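Local coordinates for VAO-type flavoprotein oxidase VAO615 (PDB 6F72) that probably acts as an oxidoreductase whose bicovalently bound FAD, once reduced, reacts rapidly with molecular oxygen, although no substrate has yet been identified, at residues A[275-281]-A[461-465]; A[27-31]-A[146-150]. One frame throughout, in Å; residues are numbered along the deposited sequence.

The two contacts illustrate two ways in which the FAD-binding PCMH-type region of a flavoprotein oxidase is joined to distant parts of its chain. Along the chain, both segments of contact 2 come before those of contact 1. In contact 2 the N-terminal loop 27-31 meets the link between helix 133-146 and strand 150-153, an outer strand of the four-stranded mixed sheet. Contact 1 sets the end of helix 272-278 against the loop that follows strand 448-452 and leads to helix 468-471. The centres of contact 1 and contact 2 lie about 29 Å apart, and the nearest atoms of contact 1 and contact 2 are about 13 Å apart. The side chains of L465 and R149 are each about 9 Å from FAD.

Contact 1. Residues A[275-281]-A[461-465]; sequences YWALSGG and PANSL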
ATOM      1  N   TYR A 275      16.533   1.150 -11.594  1.00 19.10           N
ATOM      2  CA  TYR A 275      15.507   2.206 -11.574  1.00 18.84           C
ATOM      3  C   TYR A 275      14.156   1.650 -12.079  1.00 18.66           C
ATOM      4  O   TYR A 275      13.100   1.953 -11.512  1.00 18.38           O
ATOM      5  CB  TYR A 275      15.944   3.467 -12.374  1.00 19.06           C
ATOM      6  CG  TYR A 275      14.785   4.404 -12.651  1.00 18.90           C
ATOM      7  CD1 TYR A 275      13.971   4.224 -13.789  1.00 18.95           C
ATOM      8  CD2 TYR A 275      14.458   5.434 -11.768  1.00 18.78           C
ATOM      9  CE1 TYR A 275      12.870   5.037 -14.019  1.00 18.90           C
ATOM     10  CE2 TYR A 275      13.362   6.267 -12.001  1.00 18.70           C
ATOM     11  CZ  TYR A 275      12.572   6.061 -13.123  1.00 18.78           C
ATOM     12  OH  TYR A 275      11.479   6.861 -13.384  1.00 18.79           O
ATOM     13  N   TRP A 276      14.230   0.857 -13.155  1.00 18.89           N
ATOM     14  CA  TRP A 276      13.079   0.238 -13.814  1.00 18.87           C
ATOM     15  C   TRP A 276      12.307  -0.720 -12.849  1.00 18.61           C
ATOM     16  O   TRP A 276      11.091  -0.564 -12.663  1.00 18.43           O
ATOM     17  CB  TRP A 276      13.562  -0.475 -15.083  1.00 19.29           C
ATOM     18  CG  TRP A 276      12.494  -1.141 -15.897  1.00 19.43           C
ATOM     19  CD1 TRP A 276      11.741  -0.568 -16.888  1.00 19.64           C
ATOM     20  CD2 TRP A 276      12.096  -2.517 -15.834  1.00 19.51           C
ATOM     21  NE1 TRP A 276      10.865  -1.498 -17.422  1.00 19.80           N
ATOM     22  CE2 TRP A 276      11.067  -2.703 -16.805  1.00 19.73           C
ATOM     23  CE3 TRP A 276      12.499  -3.613 -15.052  1.00 19.48           C
ATOM     24  CZ2 TRP A 276      10.435  -3.941 -17.013  1.00 19.92           C
ATOM     25  CZ3 TRP A 276      11.859  -4.857 -15.253  1.00 19.66           C
ATOM     26  CH2 TRP A 276      10.832  -5.001 -16.225  1.00 19.89           C
ATOM     27  N   ALA A 277      13.046  -1.665 -12.246  1.00 18.62           N
ATOM     28  CA  ALA A 277      12.563  -2.622 -11.255  1.00 18.46           C
ATOM     29  C   ALA A 277      11.961  -1.956 -10.031  1.00 18.15           C
ATOM     30  O   ALA A 277      10.885  -2.350  -9.608  1.00 18.02           O
ATOM     31  CB  ALA A 277      13.669  -3.590 -10.843  1.00 18.63           C
ATOM     32  N   LEU A 278      12.646  -0.947  -9.475  1.00 18.08           N
ATOM     33  CA  LEU A 278      12.147  -0.230  -8.300  1.00 17.88           C
ATOM     34  C   LEU A 278      10.889   0.615  -8.552  1.00 17.73           C
ATOM     35  O   LEU A 278      10.130   0.892  -7.615  1.00 17.57           O
ATOM     36  CB  LEU A 278      13.241   0.626  -7.646  1.00 17.95           C
ATOM     37  CG  LEU A 278      14.348  -0.040  -6.825  1.00 18.13           C
ATOM     38  CD1 LEU A 278      15.465   0.974  -6.612  1.00 18.37           C
ATOM     39  CD2 LEU A 278      13.860  -0.570  -5.470  1.00 18.03           C
ATOM     40  N   SER A 279      10.678   1.017  -9.802  1.00 17.83           N
ATOM     41  CA  SER A 279       9.555   1.878 -10.168  1.00 17.81           C
ATOM     42  C   SER A 279       8.337   1.026 -10.603  1.00 17.87           C
ATOM     43  O   SER A 279       7.971   0.979 -11.798  1.00 18.06           O
ATOM     44  CB  SER A 279       9.991   2.858 -11.283  1.00 18.01           C
ATOM     45  OG  SER A 279      11.051   3.724 -10.884  1.00 18.03           O
ATOM     46  N   GLY A 280       7.722   0.344  -9.638  1.00 17.75           N
ATOM     47  CA  GLY A 280       6.539  -0.493  -9.906  1.00 17.88           C
ATOM     48  C   GLY A 280       6.753  -1.990  -9.795  1.00 17.97           C
ATOM     49  O   GLY A 280       5.772  -2.751  -9.839  1.00 18.18           O
ATOM     50  N   GLY A 281       8.001  -2.426  -9.607  1.00 17.97           N
ATOM     51  CA  GLY A 281       8.330  -3.851  -9.444  1.00 18.15           C
ATOM     52  C   GLY A 281       8.148  -4.414  -8.033  1.00 18.10           C
ATOM     53  O   GLY A 281       8.428  -5.597  -7.797  1.00 18.23           O
ATOM     54  N   PRO A 461       9.240   8.200 -17.529  1.00 24.00           N
ATOM     55  CA  PRO A 461      10.300   7.276 -17.966  1.00 23.70           C
ATOM     56  C   PRO A 461       9.824   5.826 -18.026  1.00 23.15           C
ATOM     57  O   PRO A 461       8.841   5.464 -17.344  1.00 22.78           O
ATOM     58  CB  PRO A 461      11.347   7.397 -16.854  1.00 23.75           C
ATOM     59  CG  PRO A 461      11.096   8.732 -16.229  1.00 24.00           C
ATOM     60  CD  PRO A 461       9.603   8.881 -16.268  1.00 23.89           C
ATOM     61  N   ALA A 462      10.535   5.003 -18.802  1.00 22.93           N
ATOM     62  CA  ALA A 462      10.334   3.555 -18.790  1.00 22.43           C
ATOM     63  C   ALA A 462      10.381   3.023 -17.343  1.00 21.90           C
ATOM     64  O   ALA A 462      11.258   3.391 -16.558  1.00 21.79           O
ATOM     65  CB  ALA A 462      11.372   2.856 -19.643  1.00 22.64           C
ATOM     66  N   ASN A 463       9.403   2.191 -17.005  1.00 21.41           N
ATOM     67  CA  ASN A 463       9.322   1.547 -15.688  1.00 21.00           C
ATOM     68  C   ASN A 463       8.649   0.173 -15.808  1.00 20.80           C
ATOM     69  O   ASN A 463       8.213  -0.205 -16.902  1.00 20.85           O
ATOM     70  CB  ASN A 463       8.686   2.473 -14.636  1.00 20.72           C
ATOM     71  CG  ASN A 463       7.253   2.844 -14.943  1.00 20.63           C
ATOM     72  OD1 ASN A 463       6.422   1.981 -15.247  1.00 20.54           O
ATOM     73  ND2 ASN A 463       6.937   4.133 -14.827  1.00 20.67           N
ATOM     74  N   SER A 464       8.628  -0.583 -14.713  1.00 20.62           N
ATOM     75  CA  SER A 464       8.117  -1.968 -14.705  1.00 20.58           C
ATOM     76  C   SER A 464       6.632  -2.104 -14.335  1.00 20.44           C
ATOM     77  O   SER A 464       6.115  -3.225 -14.181  1.00 20.36           O
ATOM     78  CB  SER A 464       8.984  -2.856 -13.815  1.00 20.52           C
ATOM     79  OG  SER A 464       8.906  -2.470 -12.434  1.00 20.28           O
ATOM     80  N   LEU A 465       5.950  -0.964 -14.244  1.00 20.49           N
ATOM     81  CA  LEU A 465       4.540  -0.918 -13.917  1.00 20.53           C
ATOM     82  C   LEU A 465       3.741  -1.840 -14.829  1.00 20.81           C
ATOM     83  O   LEU A 465       3.868  -1.778 -16.060  1.00 21.01           O
ATOM     84  CB  LEU A 465       4.017   0.516 -13.968  1.00 20.60           C
ATOM     85  CG  LEU A 465       2.605   0.732 -13.435  1.00 20.63           C
ATOM     86  CD1 LEU A 465       2.599   0.886 -11.912  1.00 20.42           C
ATOM     87  CD2 LEU A 465       1.932   1.913 -14.111  1.00 20.86           C
TER
HETATM   88  O   HOH W   1       8.800   6.007 -13.862  1.00 22.24           O
HETATM   89  O   HOH W   2       6.127  -4.967 -12.139  1.00 36.28           O
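S464 sets its CB against the face of W276 and supplies the tightest packing here. This carbon sits over the centre of the six-membered ring of W276, with S464 CB 3.5 Å from the centroid and only 3° off the ring normal, a CH-pi contact made face-on. The indole can receive it because W276 CG stands anti to the backbone N (chi1 -179°). The serine hydroxyl turns back to the helix end, where S464 OG donates to W276 O at 2.9 Å. Two weak bonds from S464 N, to W276 O and to S279 O, add to the grip on carbonyls of the last helical turn and the residue after it. N463 CB packs on the residue just past the helix, 3.3 Å from S279 O and 3.6 Å from S279 CB. N463 itself is held in an Asx turn, its OD1 accepting from L465 N at 3.1 Å. R538 engages the W276 ring by a cation-pi interaction, and L539 of helix 536-546 touches both W276 and S464.

Toward P461 and A462 the fit is looser and more open to solvent. The Y275 ring offers its edge to A462 O, with CE1 3.4 Å away and the oxygen near the ring plane, while the proline crosses the tyrosine at about a right angle. A water bridges the two sides, donating to Y275 OH at 2.9 Å and accepting from N463 ND2 at 2.8 Å. Each of these groups has a further partner, V251 O for the hydroxyl and D249 OD1 for the amide.

In this example, the loop that follows strand 448-452 docks chiefly through S464 and its backbone N on the end of a helix in the FAD-binding PCMH-type region, forming a domain interface consistent with the two-domain fold of VAO-type oxidases.

Contact 2. Residues A[27-31]-A[146-150]; sequences SCRVL and HNVRI
Three hydrogen bonds tie N147 to the N-terminal loop: its amide meets C28 O and R29 NH1, and its main-chain O receives V30 N. N147 ND2 donates to C28 O at 2.7 Å, tilted out of the carbonyl plane. The other end of the same amide, N147 OD1, receives R29 NH1 at 3.0 Å near the edge of the guanidinium, whose plane stands 55° from that of the amide. Straightest of the three is the main-chain bond from V30 N to N147 O, 3.2 Å long with an N-H...O angle of 173°. N147 follows helix 133-146 with positive phi, and its CG lies anti to the backbone N (chi1 -170°), which directs the amide toward the N-terminal loop.

Packing contacts accompany these bonds. A bend at chi2 folds the R29 chain along the opposing backbone, so that its CG comes 3.9 Å from R149 CB, the two arginine side chains crossing at about a right angle. V148 O lies over one face of the R29 guanidinium, offset toward its rim. The apolar contact is V30 CG2 with V148 CG2 at 4.0 Å, and the same V30 methyl lies against the carbonyl oxygens of H146 and N147.

Water supplies a third kind of link, donating to V30 O at 2.6 Å and accepting from R149 N at 2.9 Å, extending the pairing of the two backbones past the direct bond.

Around this junction the loop is joined to strand 571-573 by the backbone bond of R29 with L571 and covalently by the C28-C572 disulfide. H146 touches helix 40-49, and the backbone of R149 bonds to L169 at strand 169-172, so the contact lies between the C-terminal strand, two helices and the edge of the mixed sheet.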
ATOM      1  N   SER A  27      21.825 -23.452   4.936  1.00 40.27           N
ATOM      2  CA  SER A  27      20.582 -24.058   4.377  1.00 40.18           C
ATOM      3  C   SER A  27      19.354 -23.207   4.729  1.00 38.43           C
ATOM      4  O   SER A  27      18.569 -22.853   3.847  1.00 37.69           O
ATOM      5  CB  SER A  27      20.422 -25.497   4.883  1.00 41.86           C
ATOM      6  OG  SER A  27      19.577 -26.250   4.031  1.00 42.39           O
ATOM      7  N   CYS A  28      19.216 -22.873   6.014  1.00 37.88           N
ATOM      8  CA  CYS A  28      18.094 -22.087   6.538  1.00 36.42           C
ATOM      9  C   CYS A  28      18.563 -20.853   7.307  1.00 35.30           C
ATOM     10  O   CYS A  28      19.665 -20.844   7.856  1.00 35.80           O
ATOM     11  CB  CYS A  28      17.262 -22.949   7.480  1.00 37.12           C
ATOM     12  SG  CYS A  28      16.516 -24.421   6.748  1.00 38.67           S
ATOM     13  N   ARG A  29      17.725 -19.816   7.351  1.00 33.83           N
ATOM     14  CA  ARG A  29      17.954 -18.658   8.221  1.00 32.97           C
ATOM     15  C   ARG A  29      17.818 -19.077   9.679  1.00 33.41           C
ATOM     16  O   ARG A  29      16.953 -19.899  10.014  1.00 33.58           O
ATOM     17  CB  ARG A  29      16.950 -17.538   7.937  1.00 31.63           C
ATOM     18  CG  ARG A  29      17.086 -16.861   6.587  1.00 31.26           C
ATOM     19  CD  ARG A  29      18.462 -16.256   6.378  1.00 31.45           C
ATOM     20  NE  ARG A  29      18.484 -15.433   5.182  1.00 31.04           N
ATOM     21  CZ  ARG A  29      19.584 -15.050   4.547  1.00 31.39           C
ATOM     22  NH1 ARG A  29      20.779 -15.421   4.988  1.00 32.20           N
ATOM     23  NH2 ARG A  29      19.481 -14.299   3.459  1.00 31.06           N
ATOM     24  N   VAL A  30      18.670 -18.512  10.533  1.00 33.53           N
ATOM     25  CA  VAL A  30      18.677 -18.842  11.969  1.00 34.02           C
ATOM     26  C   VAL A  30      17.512 -18.186  12.722  1.00 33.17           C
ATOM     27  O   VAL A  30      17.087 -17.070  12.390  1.00 32.24           O
ATOM     28  CB  VAL A  30      20.037 -18.525  12.662  1.00 34.63           C
ATOM     29  CG1 VAL A  30      21.151 -19.424  12.128  1.00 35.90           C
ATOM     30  CG2 VAL A  30      20.401 -17.047  12.555  1.00 33.68           C
ATOM     31  N   LEU A  31      17.010 -18.893  13.734  1.00 33.71           N
ATOM     32  CA  LEU A  31      15.878 -18.438  14.541  1.00 33.10           C
ATOM     33  C   LEU A  31      16.268 -18.317  16.013  1.00 33.63           C
ATOM     34  O   LEU A  31      17.212 -18.993  16.443  1.00 34.79           O
ATOM     35  CB  LEU A  31      14.686 -19.398  14.375  1.00 33.28           C
ATOM     36  CG  LEU A  31      13.931 -19.375  13.031  1.00 32.65           C
ATOM     37  CD1 LEU A  31      12.699 -20.267  13.121  1.00 32.99           C
ATOM     38  CD2 LEU A  31      13.523 -17.965  12.618  1.00 31.40           C
ATOM     39  N   HIS A 146      26.070 -13.543  10.041  1.00 30.27           N
ATOM     40  CA  HIS A 146      25.370 -14.388  11.031  1.00 30.37           C
ATOM     41  C   HIS A 146      24.168 -15.175  10.531  1.00 29.61           C
ATOM     42  O   HIS A 146      23.471 -15.816  11.334  1.00 29.68           O
ATOM     43  CB  HIS A 146      24.970 -13.557  12.255  1.00 30.32           C
ATOM     44  CG  HIS A 146      26.139 -13.100  13.062  1.00 31.33           C
ATOM     45  ND1 HIS A 146      26.912 -13.966  13.804  1.00 32.52           N
ATOM     46  CD2 HIS A 146      26.691 -11.875  13.217  1.00 31.44           C
ATOM     47  CE1 HIS A 146      27.880 -13.290  14.398  1.00 33.32           C
ATOM     48  NE2 HIS A 146      27.767 -12.019  14.058  1.00 32.69           N
ATOM     49  N   ASN A 147      23.926 -15.115   9.217  1.00 28.87           N
ATOM     50  CA  ASN A 147      22.844 -15.848   8.561  1.00 28.09           C
ATOM     51  C   ASN A 147      21.454 -15.468   9.103  1.00 27.17           C
ATOM     52  O   ASN A 147      20.566 -16.316   9.260  1.00 26.98           O
ATOM     53  CB  ASN A 147      23.126 -17.360   8.618  1.00 28.84           C
ATOM     54  CG  ASN A 147      22.190 -18.168   7.756  1.00 28.35           C
ATOM     55  OD1 ASN A 147      21.787 -17.747   6.666  1.00 27.70           O
ATOM     56  ND2 ASN A 147      21.829 -19.337   8.247  1.00 28.70           N
ATOM     57  N   VAL A 148      21.275 -14.177   9.374  1.00 26.63           N
ATOM     58  CA  VAL A 148      19.993 -13.643   9.847  1.00 25.86           C
ATOM     59  C   VAL A 148      19.158 -13.135   8.664  1.00 24.91           C
ATOM     60  O   VAL A 148      19.683 -12.467   7.755  1.00 24.64           O
ATOM     61  CB  VAL A 148      20.196 -12.529  10.912  1.00 26.02           C
ATOM     62  CG1 VAL A 148      18.885 -11.873  11.312  1.00 25.31           C
ATOM     63  CG2 VAL A 148      20.878 -13.096  12.159  1.00 26.99           C
ATOM     64  N   ARG A 149      17.865 -13.478   8.676  1.00 24.31           N
ATOM     65  CA  ARG A 149      16.891 -12.901   7.755  1.00 23.45           C
ATOM     66  C   ARG A 149      16.767 -11.380   7.925  1.00 23.07           C
ATOM     67  O   ARG A 149      16.516 -10.872   9.020  1.00 23.11           O
ATOM     68  CB  ARG A 149      15.528 -13.562   7.951  1.00 23.20           C
ATOM     69  CG  ARG A 149      14.440 -13.112   6.985  1.00 22.53           C
ATOM     70  CD  ARG A 149      13.076 -13.645   7.413  1.00 22.34           C
ATOM     71  NE  ARG A 149      12.023 -12.899   6.738  1.00 21.80           N
ATOM     72  CZ  ARG A 149      10.738 -13.235   6.688  1.00 21.59           C
ATOM     73  NH1 ARG A 149      10.291 -14.327   7.294  1.00 21.82           N
ATOM     74  NH2 ARG A 149       9.895 -12.461   6.013  1.00 21.23           N
ATOM     75  N   ILE A 150      16.948 -10.668   6.817  1.00 22.66           N
ATOM     76  CA  ILE A 150      16.659  -9.246   6.760  1.00 22.25           C
ATOM     77  C   ILE A 150      15.188  -9.029   6.463  1.00 21.62           C
ATOM     78  O   ILE A 150      14.614  -9.683   5.592  1.00 21.39           O
ATOM     79  CB  ILE A 150      17.572  -8.506   5.739  1.00 22.25           C
ATOM     80  CG1 ILE A 150      18.994  -8.350   6.317  1.00 22.91           C
ATOM     81  CG2 ILE A 150      16.987  -7.154   5.324  1.00 21.77           C
ATOM     82  CD1 ILE A 150      19.138  -7.321   7.431  1.00 23.15           C
TER
HETATM   83  O   HOH W   3      16.977 -14.815  11.043  1.00 29.09           O